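Local atomic coordinates of leucine-rich repeat protein (Bacteroides thetaiotaomicron, PDB entry 4ECN), a protein that is of unknown function but, as an extracellular leucine-rich repeat protein, probably binds other proteins through its repeats. Residues A443-T448 and L485-L490; K491-V496 and Y512-L517; T347-L352 and T448-I453; Y271-A276 and P340-Q345. All coordinates share one frame; numbering follows the deposited sequence.

Contact 1: A443-T448 and L485-L490; sequences AIQRLT and LSWSNL
L485 opens the second segment by lying along the base of two side chains of the first: its CG faces CB of Q445 at 4.1 Å, and its CD1 meets CG of R446 at 4.0 Å. R446 meets it with CB and CG, while its guanidinium is turned to a salt bridge with E483 and a hydrogen bond to the carbonyl of G344. At S486 it is the backbone that takes part, with CA against NE2 of Q445; this amide nitrogen also passes near the carbonyl of L485, but at too poor an angle to bond. W487 carries the centre of the contact. CG of Q445, placed anti to its own carbonyl carbon (chi1 -80°), sits almost squarely over the six-membered ring, 3.5 Å from the centroid of W487, a CH-pi contact 14° off the normal. The amide continues over the pyrrole side, its plane within 19° of the indole. CG2 of I444 comes instead to the ring edge, 3.6 Å from CH2 of W487, and F510 meets the same indole from outside. Further on, CB of N489 lies beside CG2 of T448, the two side chains pointing the same way. L490 ends the walk with its CD2 methyl resting on the inverse gamma turn centred on L447, 3.4 Å from the carbonyl O of L447, while CD1 turns to the carbonyl of I444. Two short 3-10 turns, each leading into one of two parallel strands of the same sheet, are thus stacked side by side, as on the convex side of a leucine-rich repeat solenoid.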
loop_
_atom_site.group_PDB
_atom_site.type_symbol
_atom_site.label_atom_id
_atom_site.label_comp_id
_atom_site.label_asym_id
_atom_site.label_seq_id
_atom_site.Cartn_x
_atom_site.Cartn_y
_atom_site.Cartn_z
ATOM N N ALA A 443 -17.830 -12.163 11.971
ATOM C CA ALA A 443 -16.938 -12.968 12.806
ATOM C C ALA A 443 -15.680 -12.168 13.246
ATOM O O ALA A 443 -14.980 -12.579 14.172
ATOM C CB ALA A 443 -16.522 -14.215 12.056
ATOM N N ILE A 444 -15.421 -11.013 12.606
ATOM C CA ILE A 444 -14.332 -10.081 12.918
ATOM C C ILE A 444 -14.457 -9.666 14.424
ATOM O O ILE A 444 -13.438 -9.437 15.076
ATOM C CB ILE A 444 -14.407 -8.865 11.908
ATOM C CG1 ILE A 444 -14.139 -9.310 10.461
ATOM C CG2 ILE A 444 -13.523 -7.687 12.254
ATOM C CD1 ILE A 444 -12.816 -10.072 10.223
ATOM N N GLN A 445 -15.697 -9.666 14.977
ATOM C CA GLN A 445 -16.027 -9.347 16.375
ATOM C C GLN A 445 -15.494 -10.373 17.391
ATOM O O GLN A 445 -15.641 -10.159 18.605
ATOM C CB GLN A 445 -17.553 -9.284 16.548
ATOM C CG GLN A 445 -18.200 -8.004 16.093
ATOM C CD GLN A 445 -19.695 -8.122 16.113
ATOM O OE1 GLN A 445 -20.293 -8.735 15.233
ATOM N NE2 GLN A 445 -20.333 -7.532 17.106
ATOM N N ARG A 446 -14.977 -11.519 16.904
ATOM C CA ARG A 446 -14.465 -12.586 17.757
ATOM C C ARG A 446 -12.934 -12.458 17.920
ATOM O O ARG A 446 -12.370 -13.068 18.826
ATOM C CB ARG A 446 -14.848 -13.958 17.176
ATOM C CG ARG A 446 -14.842 -15.097 18.197
ATOM C CD ARG A 446 -15.238 -16.418 17.572
ATOM N NE ARG A 446 -15.285 -17.511 18.548
ATOM C CZ ARG A 446 -14.421 -18.522 18.616
ATOM N NH1 ARG A 446 -13.436 -18.625 17.729
ATOM N NH2 ARG A 446 -14.560 -19.462 19.540
ATOM N N LEU A 447 -12.279 -11.634 17.078
ATOM C CA LEU A 447 -10.832 -11.399 17.057
ATOM C C LEU A 447 -10.483 -10.304 18.056
ATOM O O LEU A 447 -10.169 -9.172 17.686
ATOM C CB LEU A 447 -10.413 -11.020 15.624
ATOM C CG LEU A 447 -10.910 -11.940 14.504
ATOM C CD1 LEU A 447 -10.484 -11.420 13.174
ATOM C CD2 LEU A 447 -10.441 -13.370 14.704
ATOM N N THR A 448 -10.586 -10.647 19.343
ATOM C CA THR A 448 -10.443 -9.736 20.483
ATOM C C THR A 448 -9.007 -9.214 20.665
ATOM O O THR A 448 -8.848 -8.140 21.262
ATOM C CB THR A 448 -10.921 -10.436 21.756
ATOM O OG1 THR A 448 -10.238 -11.698 21.887
ATOM C CG2 THR A 448 -12.441 -10.666 21.743
ATOM N N LEU A 485 -20.865 -12.128 20.927
ATOM C CA LEU A 485 -19.912 -11.389 20.092
ATOM C C LEU A 485 -20.287 -9.911 20.003
ATOM O O LEU A 485 -21.390 -9.572 19.546
ATOM C CB LEU A 485 -19.863 -11.999 18.681
ATOM C CG LEU A 485 -18.685 -12.876 18.281
ATOM C CD1 LEU A 485 -18.565 -14.109 19.152
ATOM C CD2 LEU A 485 -18.807 -13.291 16.823
ATOM N N SER A 486 -19.377 -9.033 20.440
ATOM C CA SER A 486 -19.600 -7.593 20.385
ATOM C C SER A 486 -18.299 -6.858 20.119
ATOM O O SER A 486 -17.228 -7.306 20.544
ATOM C CB SER A 486 -20.236 -7.083 21.675
ATOM O OG SER A 486 -20.536 -5.700 21.578
ATOM N N TRP A 487 -18.411 -5.702 19.438
ATOM C CA TRP A 487 -17.301 -4.816 19.098
ATOM C C TRP A 487 -16.642 -4.233 20.335
ATOM O O TRP A 487 -15.465 -3.864 20.276
ATOM C CB TRP A 487 -17.779 -3.662 18.202
ATOM C CG TRP A 487 -18.201 -4.076 16.831
ATOM C CD1 TRP A 487 -19.459 -4.035 16.316
ATOM C CD2 TRP A 487 -17.365 -4.629 15.810
ATOM N NE1 TRP A 487 -19.460 -4.516 15.029
ATOM C CE2 TRP A 487 -18.185 -4.886 14.690
ATOM C CE3 TRP A 487 -15.994 -4.950 15.734
ATOM C CZ2 TRP A 487 -17.685 -5.449 13.510
ATOM C CZ3 TRP A 487 -15.498 -5.487 14.557
ATOM C CH2 TRP A 487 -16.340 -5.735 13.462
ATOM N N SER A 488 -17.401 -4.137 21.452
ATOM C CA SER A 488 -16.933 -3.603 22.730
ATOM C C SER A 488 -15.754 -4.418 23.310
ATOM O O SER A 488 -15.062 -3.921 24.201
ATOM C CB SER A 488 -18.074 -3.585 23.732
ATOM O OG SER A 488 -18.532 -4.908 23.943
ATOM N N ASN A 489 -15.516 -5.646 22.791
ATOM C CA ASN A 489 -14.444 -6.531 23.258
ATOM C C ASN A 489 -13.121 -6.330 22.497
ATOM O O ASN A 489 -12.101 -6.889 22.914
ATOM C CB ASN A 489 -14.877 -7.981 23.138
ATOM C CG ASN A 489 -16.068 -8.328 23.988
ATOM O OD1 ASN A 489 -17.025 -8.934 23.500
ATOM N ND2 ASN A 489 -16.053 -7.921 25.266
ATOM N N LEU A 490 -13.112 -5.528 21.414
ATOM C CA LEU A 490 -11.866 -5.288 20.675
ATOM C C LEU A 490 -11.225 -4.055 21.283
ATOM O O LEU A 490 -11.141 -3.003 20.651
ATOM C CB LEU A 490 -12.073 -5.158 19.143
ATOM C CG LEU A 490 -13.009 -6.128 18.401
ATOM C CD1 LEU A 490 -12.708 -6.123 16.949
ATOM C CD2 LEU A 490 -12.894 -7.563 18.881
#

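Contact 2: K491-V496 and Y512-L517; sequences KDLTDV and YDLPEL
The approach to a strand in one leucine-rich repeat packs here on the loop that leads into the next strand, with L493 and V496 meeting L514 and L517 in the hydrophobic core of the coil. CD2 of L493 meets CD2 of L514 at 3.6 Å as the two leucines pass at a slant. V496 and L514 approach tip to tip, CG2 of V496 standing 3.8 Å from CD1 of L514. The same V496 methyl is also met by L517, whose side chain sets off away from it; with CG anti to the backbone N (chi1 -176°), the branch swings back and sets CD1 of L517 3.6 Å from CG2 of V496. Outside this apolar group the backbones are joined through a water, which donates to the carbonyl O of L493 at 2.6 Å and accepts from N of E516 at 2.8 Å. A CA-H...O contact follows, CA of T494 lying 3.4 Å from O of E516. Toward the surface, CG of E516 rests on the carbonyl O of K491, and the aliphatic start of K491 reaches the ring of P515. T494 and V496 bond through their backbones to S519, first in strand 519-521, while T494 and D495 bond to Q451 and I453 on the side of strand 452-456. Helix 377-384 lies against T494 and D495, supplying K380 to the threonine hydroxyl, which itself donates to OD1 of D495, and R384 to the aspartate.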
loop_
_atom_site.group_PDB
_atom_site.type_symbol
_atom_site.label_atom_id
_atom_site.label_comp_id
_atom_site.label_asym_id
_atom_site.label_seq_id
_atom_site.Cartn_x
_atom_site.Cartn_y
_atom_site.Cartn_z
ATOM N N LYS A 491 -10.807 -4.188 22.551
ATOM C CA LYS A 491 -10.240 -3.126 23.378
ATOM C C LYS A 491 -8.737 -2.878 23.031
ATOM O O LYS A 491 -8.112 -1.978 23.605
ATOM C CB LYS A 491 -10.423 -3.476 24.869
ATOM C CG LYS A 491 -11.886 -3.723 25.273
ATOM C CD LYS A 491 -12.076 -3.918 26.777
ATOM C CE LYS A 491 -13.431 -4.470 27.177
ATOM N NZ LYS A 491 -13.569 -5.925 26.870
ATOM N N ASP A 492 -8.189 -3.640 22.055
ATOM C CA ASP A 492 -6.816 -3.496 21.571
ATOM C C ASP A 492 -6.762 -2.888 20.159
ATOM O O ASP A 492 -5.673 -2.543 19.704
ATOM C CB ASP A 492 -6.101 -4.861 21.560
ATOM C CG ASP A 492 -5.527 -5.358 22.888
ATOM O OD1 ASP A 492 -5.965 -4.855 23.962
ATOM O OD2 ASP A 492 -4.653 -6.267 22.853
ATOM N N LEU A 493 -7.926 -2.780 19.464
ATOM C CA LEU A 493 -8.026 -2.262 18.095
ATOM C C LEU A 493 -7.964 -0.729 18.110
ATOM O O LEU A 493 -8.970 -0.056 18.358
ATOM C CB LEU A 493 -9.312 -2.774 17.387
ATOM C CG LEU A 493 -9.551 -2.357 15.913
ATOM C CD1 LEU A 493 -8.355 -2.654 15.024
ATOM C CD2 LEU A 493 -10.743 -3.042 15.352
ATOM N N THR A 494 -6.774 -0.194 17.804
ATOM C CA THR A 494 -6.492 1.238 17.814
ATOM C C THR A 494 -6.388 1.829 16.421
ATOM O O THR A 494 -6.568 3.034 16.262
ATOM C CB THR A 494 -5.176 1.489 18.555
ATOM O OG1 THR A 494 -4.115 0.790 17.897
ATOM C CG2 THR A 494 -5.247 1.070 20.006
ATOM N N ASP A 495 -6.061 1.002 15.416
ATOM C CA ASP A 495 -5.882 1.489 14.050
ATOM C C ASP A 495 -6.822 0.822 13.089
ATOM O O ASP A 495 -6.906 -0.401 13.079
ATOM C CB ASP A 495 -4.441 1.262 13.590
ATOM C CG ASP A 495 -3.432 2.185 14.243
ATOM O OD1 ASP A 495 -3.337 2.174 15.495
ATOM O OD2 ASP A 495 -2.701 2.873 13.502
ATOM N N VAL A 496 -7.536 1.640 12.274
ATOM C CA VAL A 496 -8.483 1.204 11.228
ATOM C C VAL A 496 -8.252 2.031 9.992
ATOM O O VAL A 496 -8.060 3.243 10.103
ATOM C CB VAL A 496 -9.982 1.264 11.640
ATOM C CG1 VAL A 496 -10.889 0.796 10.503
ATOM C CG2 VAL A 496 -10.254 0.454 12.904
ATOM N N TYR A 512 -18.114 3.231 15.167
ATOM C CA TYR A 512 -18.699 3.969 16.278
ATOM C C TYR A 512 -18.839 3.101 17.537
ATOM O O TYR A 512 -19.057 3.641 18.627
ATOM C CB TYR A 512 -20.068 4.515 15.849
ATOM C CG TYR A 512 -20.004 5.355 14.584
ATOM C CD1 TYR A 512 -19.580 6.682 14.622
ATOM C CD2 TYR A 512 -20.396 4.832 13.352
ATOM C CE1 TYR A 512 -19.523 7.459 13.465
ATOM C CE2 TYR A 512 -20.352 5.605 12.188
ATOM C CZ TYR A 512 -19.917 6.918 12.250
ATOM O OH TYR A 512 -19.872 7.687 11.111
ATOM N N ASP A 513 -18.670 1.776 17.391
ATOM C CA ASP A 513 -18.800 0.822 18.492
ATOM C C ASP A 513 -17.425 0.331 18.977
ATOM O O ASP A 513 -17.357 -0.502 19.885
ATOM C CB ASP A 513 -19.677 -0.366 18.060
ATOM C CG ASP A 513 -21.083 0.004 17.597
ATOM O OD1 ASP A 513 -21.545 1.130 17.919
ATOM O OD2 ASP A 513 -21.726 -0.833 16.926
ATOM N N LEU A 514 -16.339 0.882 18.410
ATOM C CA LEU A 514 -14.988 0.508 18.796
ATOM C C LEU A 514 -14.625 1.254 20.059
ATOM O O LEU A 514 -14.826 2.473 20.137
ATOM C CB LEU A 514 -13.965 0.756 17.666
ATOM C CG LEU A 514 -14.045 -0.224 16.470
ATOM C CD1 LEU A 514 -13.169 0.218 15.334
ATOM C CD2 LEU A 514 -13.697 -1.664 16.870
ATOM N N PRO A 515 -14.117 0.525 21.076
ATOM C CA PRO A 515 -13.800 1.164 22.372
ATOM C C PRO A 515 -12.559 2.054 22.391
ATOM O O PRO A 515 -12.597 3.113 23.019
ATOM C CB PRO A 515 -13.538 -0.016 23.307
ATOM C CG PRO A 515 -13.958 -1.212 22.576
ATOM C CD PRO A 515 -13.876 -0.924 21.126
ATOM N N GLU A 516 -11.457 1.612 21.747
ATOM C CA GLU A 516 -10.168 2.293 21.830
ATOM C C GLU A 516 -9.582 2.715 20.469
ATOM O O GLU A 516 -8.367 2.642 20.280
ATOM C CB GLU A 516 -9.176 1.350 22.530
ATOM C CG GLU A 516 -9.564 1.010 23.966
ATOM C CD GLU A 516 -9.619 2.165 24.953
ATOM O OE1 GLU A 516 -8.851 3.144 24.790
ATOM O OE2 GLU A 516 -10.406 2.063 25.925
ATOM N N LEU A 517 -10.416 3.234 19.565
ATOM C CA LEU A 517 -9.945 3.700 18.258
ATOM C C LEU A 517 -9.093 4.965 18.444
ATOM O O LEU A 517 -9.465 5.854 19.203
ATOM C CB LEU A 517 -11.143 3.948 17.314
ATOM C CG LEU A 517 -10.880 4.357 15.854
ATOM C CD1 LEU A 517 -10.088 3.309 15.102
ATOM C CD2 LEU A 517 -12.186 4.630 15.109
HETATM O O HOH W 1 -11.060 -0.378 19.855
#

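Contact 3: T347-L352 and T448-I453; sequences TELKVL and TKLQII
K449 and E348 form a salt bridge: the two side chains run alongside each other, and NZ of K449 reaches OE1 of E348 at 2.7 Å on the syn side, 22° out of the carboxylate plane. Next comes the carbonyl of K350, which takes two successive amides, N of Q451 at 2.8 Å and, weakly, N of I452 at 3.3 Å. One step further, N of L352 bonds to O of I452 at 3.0 Å, and a CA-H...O contact from I453 to O of L352 extends the parallel pairing. NZ of K350, bent back at the end of its chain (chi4 -68°), bonds weakly to the carbonyl of K449. Packing then follows the strand register. V351 and I452 lie flank to flank on one face of the sheet, CG1 of V351 4.0 Å from CD1 of I452; on the other, CD2 of L352 meets CD1 of I453 at 3.8 Å, and CD1 of L450 touches CB of L352. NZ of K350 and NZ of K449 stay 6.1 Å apart, their repulsion probably eased by E348 and, more distantly, D374 and D492. Charged groups therefore join the approaches, while backbone bonds that begin just before the strands, and branched aliphatic side chains, join the strands.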
loop_
_atom_site.group_PDB
_atom_site.type_symbol
_atom_site.label_atom_id
_atom_site.label_comp_id
_atom_site.label_asym_id
_atom_site.label_seq_id
_atom_site.Cartn_x
_atom_site.Cartn_y
_atom_site.Cartn_z
ATOM N N THR A 347 -8.476 -16.365 16.461
ATOM C CA THR A 347 -8.569 -15.560 17.684
ATOM C C THR A 347 -7.201 -14.971 18.184
ATOM O O THR A 347 -7.215 -14.009 18.976
ATOM C CB THR A 347 -9.207 -16.389 18.808
ATOM O OG1 THR A 347 -8.466 -17.605 19.043
ATOM C CG2 THR A 347 -10.667 -16.684 18.539
ATOM N N GLU A 348 -6.049 -15.498 17.703
ATOM C CA GLU A 348 -4.734 -14.961 18.080
ATOM C C GLU A 348 -4.296 -13.876 17.068
ATOM O O GLU A 348 -3.192 -13.370 17.152
ATOM C CB GLU A 348 -3.683 -16.087 18.181
ATOM C CG GLU A 348 -3.996 -17.157 19.217
ATOM C CD GLU A 348 -4.099 -16.689 20.656
ATOM O OE1 GLU A 348 -3.226 -15.908 21.092
ATOM O OE2 GLU A 348 -5.033 -17.134 21.361
ATOM N N LEU A 349 -5.171 -13.520 16.132
ATOM C CA LEU A 349 -4.937 -12.526 15.086
ATOM C C LEU A 349 -4.795 -11.135 15.719
ATOM O O LEU A 349 -5.654 -10.723 16.496
ATOM C CB LEU A 349 -6.123 -12.596 14.092
ATOM C CG LEU A 349 -5.979 -12.161 12.637
ATOM C CD1 LEU A 349 -4.703 -12.631 12.022
ATOM C CD2 LEU A 349 -7.147 -12.691 11.826
ATOM N N LYS A 350 -3.667 -10.464 15.444
ATOM C CA LYS A 350 -3.344 -9.160 16.004
ATOM C C LYS A 350 -3.288 -8.071 14.918
ATOM O O LYS A 350 -3.538 -6.901 15.215
ATOM C CB LYS A 350 -2.023 -9.223 16.772
ATOM C CG LYS A 350 -2.198 -9.887 18.132
ATOM C CD LYS A 350 -1.032 -9.593 19.064
ATOM C CE LYS A 350 -1.359 -9.803 20.530
ATOM N NZ LYS A 350 -2.351 -8.799 21.032
ATOM N N VAL A 351 -2.980 -8.447 13.672
ATOM C CA VAL A 351 -2.943 -7.521 12.533
ATOM C C VAL A 351 -3.669 -8.223 11.369
ATOM O O VAL A 351 -3.448 -9.391 11.123
ATOM C CB VAL A 351 -1.517 -7.010 12.170
ATOM C CG1 VAL A 351 -0.980 -6.084 13.257
ATOM C CG2 VAL A 351 -0.530 -8.147 11.901
ATOM N N LEU A 352 -4.631 -7.547 10.760
ATOM C CA LEU A 352 -5.476 -8.077 9.688
ATOM C C LEU A 352 -5.636 -7.024 8.628
ATOM O O LEU A 352 -6.008 -5.894 8.934
ATOM C CB LEU A 352 -6.838 -8.524 10.249
ATOM C CG LEU A 352 -7.884 -9.005 9.255
ATOM C CD1 LEU A 352 -7.395 -10.221 8.474
ATOM C CD2 LEU A 352 -9.179 -9.311 9.966
ATOM N N THR A 448 -10.586 -10.647 19.343
ATOM C CA THR A 448 -10.443 -9.736 20.483
ATOM C C THR A 448 -9.007 -9.214 20.665
ATOM O O THR A 448 -8.848 -8.140 21.262
ATOM C CB THR A 448 -10.921 -10.436 21.756
ATOM O OG1 THR A 448 -10.238 -11.698 21.887
ATOM C CG2 THR A 448 -12.441 -10.666 21.743
ATOM N N LYS A 449 -7.977 -9.925 20.131
ATOM C CA LYS A 449 -6.576 -9.496 20.272
ATOM C C LYS A 449 -6.130 -8.570 19.120
ATOM O O LYS A 449 -4.998 -8.089 19.132
ATOM C CB LYS A 449 -5.638 -10.704 20.352
ATOM C CG LYS A 449 -5.753 -11.468 21.650
ATOM C CD LYS A 449 -4.657 -12.507 21.807
ATOM C CE LYS A 449 -4.979 -13.487 22.917
ATOM N NZ LYS A 449 -3.815 -14.348 23.231
ATOM N N LEU A 450 -7.046 -8.287 18.164
ATOM C CA LEU A 450 -6.822 -7.466 16.971
ATOM C C LEU A 450 -6.468 -6.045 17.374
ATOM O O LEU A 450 -7.175 -5.438 18.178
ATOM C CB LEU A 450 -8.059 -7.494 16.060
ATOM C CG LEU A 450 -7.851 -7.327 14.551
ATOM C CD1 LEU A 450 -7.061 -8.477 13.964
ATOM C CD2 LEU A 450 -9.183 -7.279 13.828
ATOM N N GLN A 451 -5.314 -5.569 16.859
ATOM C CA GLN A 451 -4.698 -4.257 17.102
ATOM C C GLN A 451 -4.862 -3.306 15.920
ATOM O O GLN A 451 -5.063 -2.102 16.122
ATOM C CB GLN A 451 -3.197 -4.425 17.386
ATOM C CG GLN A 451 -2.872 -5.307 18.573
ATOM C CD GLN A 451 -1.420 -5.674 18.666
ATOM O OE1 GLN A 451 -0.740 -5.933 17.659
ATOM N NE2 GLN A 451 -0.937 -5.779 19.895
ATOM N N ILE A 452 -4.708 -3.839 14.692
ATOM C CA ILE A 452 -4.777 -3.061 13.456
ATOM C C ILE A 452 -5.596 -3.818 12.397
ATOM O O ILE A 452 -5.344 -5.002 12.178
ATOM C CB ILE A 452 -3.325 -2.776 12.954
ATOM C CG1 ILE A 452 -2.478 -2.020 13.993
ATOM C CG2 ILE A 452 -3.330 -2.022 11.648
ATOM C CD1 ILE A 452 -1.041 -2.149 13.760
ATOM N N ILE A 453 -6.567 -3.131 11.742
ATOM C CA ILE A 453 -7.400 -3.689 10.666
ATOM C C ILE A 453 -7.361 -2.687 9.477
ATOM O O ILE A 453 -7.604 -1.496 9.658
ATOM C CB ILE A 453 -8.846 -4.083 11.101
ATOM C CG1 ILE A 453 -9.529 -4.958 10.043
ATOM C CG2 ILE A 453 -9.722 -2.904 11.519
ATOM C CD1 ILE A 453 -10.637 -5.823 10.574
#

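Contact 4: Y271-A276 and P340-Q345; sequences YKALKA and PDAIGQ
Helical backbone torsions from A273 (phi -64°, psi -42°) through A276 place the two CB atoms on one side of the helix, facing segment 340-345, and in Q345 a CG anti to the backbone N (chi1 173°) carries the longer chain along the helix toward D270. The pairing sits at the N-terminal edge of the leucine-rich repeat domain, where helix 266-280 packs against the 3-10 turn 341-344 that precedes strand 351-353. The CB of A342 is received between two alanines one helical turn apart: it lies 3.8 Å from CB of A276 and 4.1 Å from CB of A273. At the start of the turn, CG of P340 lies 4.2 Å from C of A276, and its ring continues along the helix onto I277 and A280. At its end, CB of Q345 touches CB of A273 at 4.1 Å, while the bent amide arm gives NE2 to D270. Alanines on both elements let the backbones come close, with CA of A273 and CA of A342 5.0 Å apart. Helix 475-480 flanks the turn, its Y476 touching A342. The CB of A273 rests 3.4 Å from the carbonyl O of A342, an oxygen already engaged by N of Q345 within the turn.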
loop_
_atom_site.group_PDB
_atom_site.type_symbol
_atom_site.label_atom_id
_atom_site.label_comp_id
_atom_site.label_asym_id
_atom_site.label_seq_id
_atom_site.Cartn_x
_atom_site.Cartn_y
_atom_site.Cartn_z
ATOM N N TYR A 271 -5.367 -23.319 10.386
ATOM C CA TYR A 271 -4.877 -23.597 9.040
ATOM C C TYR A 271 -6.004 -24.003 8.137
ATOM O O TYR A 271 -5.971 -23.690 6.952
ATOM C CB TYR A 271 -3.790 -24.670 9.043
ATOM C CG TYR A 271 -2.543 -24.332 9.841
ATOM C CD1 TYR A 271 -2.326 -23.044 10.332
ATOM C CD2 TYR A 271 -1.568 -25.295 10.088
ATOM C CE1 TYR A 271 -1.215 -22.743 11.110
ATOM C CE2 TYR A 271 -0.418 -24.987 10.818
ATOM C CZ TYR A 271 -0.245 -23.706 11.323
ATOM O OH TYR A 271 0.867 -23.398 12.062
ATOM N N LYS A 272 -7.029 -24.637 8.688
ATOM C CA LYS A 272 -8.176 -25.047 7.888
ATOM C C LYS A 272 -9.034 -23.838 7.553
ATOM O O LYS A 272 -9.555 -23.763 6.443
ATOM C CB LYS A 272 -8.983 -26.120 8.593
ATOM C CG LYS A 272 -8.258 -27.467 8.639
ATOM C CD LYS A 272 -9.227 -28.640 8.631
ATOM C CE LYS A 272 -10.184 -28.699 9.806
ATOM N NZ LYS A 272 -11.054 -29.885 9.704
ATOM N N ALA A 273 -9.116 -22.860 8.485
ATOM C CA ALA A 273 -9.813 -21.593 8.280
ATOM C C ALA A 273 -9.107 -20.811 7.174
ATOM O O ALA A 273 -9.785 -20.280 6.304
ATOM C CB ALA A 273 -9.860 -20.802 9.573
ATOM N N LEU A 274 -7.744 -20.792 7.155
ATOM C CA LEU A 274 -7.000 -20.146 6.073
ATOM C C LEU A 274 -7.395 -20.736 4.722
ATOM O O LEU A 274 -7.652 -19.966 3.795
ATOM C CB LEU A 274 -5.488 -20.268 6.247
ATOM C CG LEU A 274 -4.789 -19.495 7.369
ATOM C CD1 LEU A 274 -3.320 -19.831 7.370
ATOM C CD2 LEU A 274 -4.923 -17.975 7.191
ATOM N N LYS A 275 -7.509 -22.095 4.619
ATOM C CA LYS A 275 -7.862 -22.720 3.352
ATOM C C LYS A 275 -9.262 -22.313 2.963
ATOM O O LYS A 275 -9.492 -22.022 1.787
ATOM C CB LYS A 275 -7.718 -24.239 3.363
ATOM C CG LYS A 275 -7.449 -24.767 1.943
ATOM C CD LYS A 275 -7.471 -26.293 1.834
ATOM C CE LYS A 275 -7.010 -26.858 0.504
ATOM N NZ LYS A 275 -7.853 -26.449 -0.652
ATOM N N ALA A 276 -10.182 -22.213 3.947
ATOM C CA ALA A 276 -11.562 -21.771 3.697
ATOM C C ALA A 276 -11.553 -20.354 3.105
ATOM O O ALA A 276 -12.040 -20.176 1.993
ATOM C CB ALA A 276 -12.396 -21.825 4.974
ATOM N N PRO A 340 -15.349 -15.348 4.573
ATOM C CA PRO A 340 -16.234 -16.289 5.287
ATOM C C PRO A 340 -16.126 -16.184 6.817
ATOM O O PRO A 340 -15.196 -15.574 7.335
ATOM C CB PRO A 340 -15.740 -17.649 4.794
ATOM C CG PRO A 340 -14.306 -17.452 4.529
ATOM C CD PRO A 340 -14.174 -16.050 4.006
ATOM N N ASP A 341 -17.058 -16.831 7.538
ATOM C CA ASP A 341 -17.136 -16.797 9.004
ATOM C C ASP A 341 -15.952 -17.510 9.656
ATOM O O ASP A 341 -15.677 -17.295 10.836
ATOM C CB ASP A 341 -18.448 -17.425 9.471
ATOM C CG ASP A 341 -19.622 -16.878 8.703
ATOM O OD1 ASP A 341 -19.831 -15.636 8.741
ATOM O OD2 ASP A 341 -20.238 -17.654 7.945
ATOM N N ALA A 342 -15.229 -18.314 8.862
ATOM C CA ALA A 342 -14.020 -19.038 9.239
ATOM C C ALA A 342 -12.936 -18.092 9.798
ATOM O O ALA A 342 -12.143 -18.524 10.630
ATOM C CB ALA A 342 -13.477 -19.786 8.032
ATOM N N ILE A 343 -12.928 -16.801 9.387
ATOM C CA ILE A 343 -11.960 -15.823 9.896
ATOM C C ILE A 343 -12.142 -15.637 11.455
ATOM O O ILE A 343 -11.198 -15.220 12.132
ATOM C CB ILE A 343 -12.054 -14.478 9.134
ATOM C CG1 ILE A 343 -10.778 -13.620 9.347
ATOM C CG2 ILE A 343 -13.353 -13.721 9.425
ATOM C CD1 ILE A 343 -10.334 -12.854 8.085
ATOM N N GLY A 344 -13.309 -16.022 11.990
ATOM C CA GLY A 344 -13.602 -15.945 13.419
ATOM C C GLY A 344 -12.805 -16.891 14.296
ATOM O O GLY A 344 -12.710 -16.684 15.511
ATOM N N GLN A 345 -12.222 -17.933 13.681
ATOM C CA GLN A 345 -11.410 -18.949 14.336
ATOM C C GLN A 345 -10.035 -18.407 14.732
ATOM O O GLN A 345 -9.469 -18.834 15.740
ATOM C CB GLN A 345 -11.252 -20.164 13.383
ATOM C CG GLN A 345 -10.278 -21.268 13.831
ATOM C CD GLN A 345 -10.486 -21.750 15.252
ATOM O OE1 GLN A 345 -11.612 -21.866 15.755
ATOM N NE2 GLN A 345 -9.389 -22.019 15.936
#

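In the fold
The four contacts follow one another along the first part of the leucine-rich repeat region. Contact 4 closes first in the chain; contacts 3 and 1 then interleave and share T448, and contact 2 comes last. Contact 1 lies about 10 Å, centre to centre, from both contact 2 and contact 3, whereas contacts 2 and 4 are about 23 Å apart and do not touch. Contacts 2 and 3 meet through neighbouring strands 495-499 and 452-456 of one sheet. Contacts 1 and 4 instead join through the turns outside it, with L447 packing on I343. Helix 266-280, the turns and the strands thus form a continuous layered start to the solenoid.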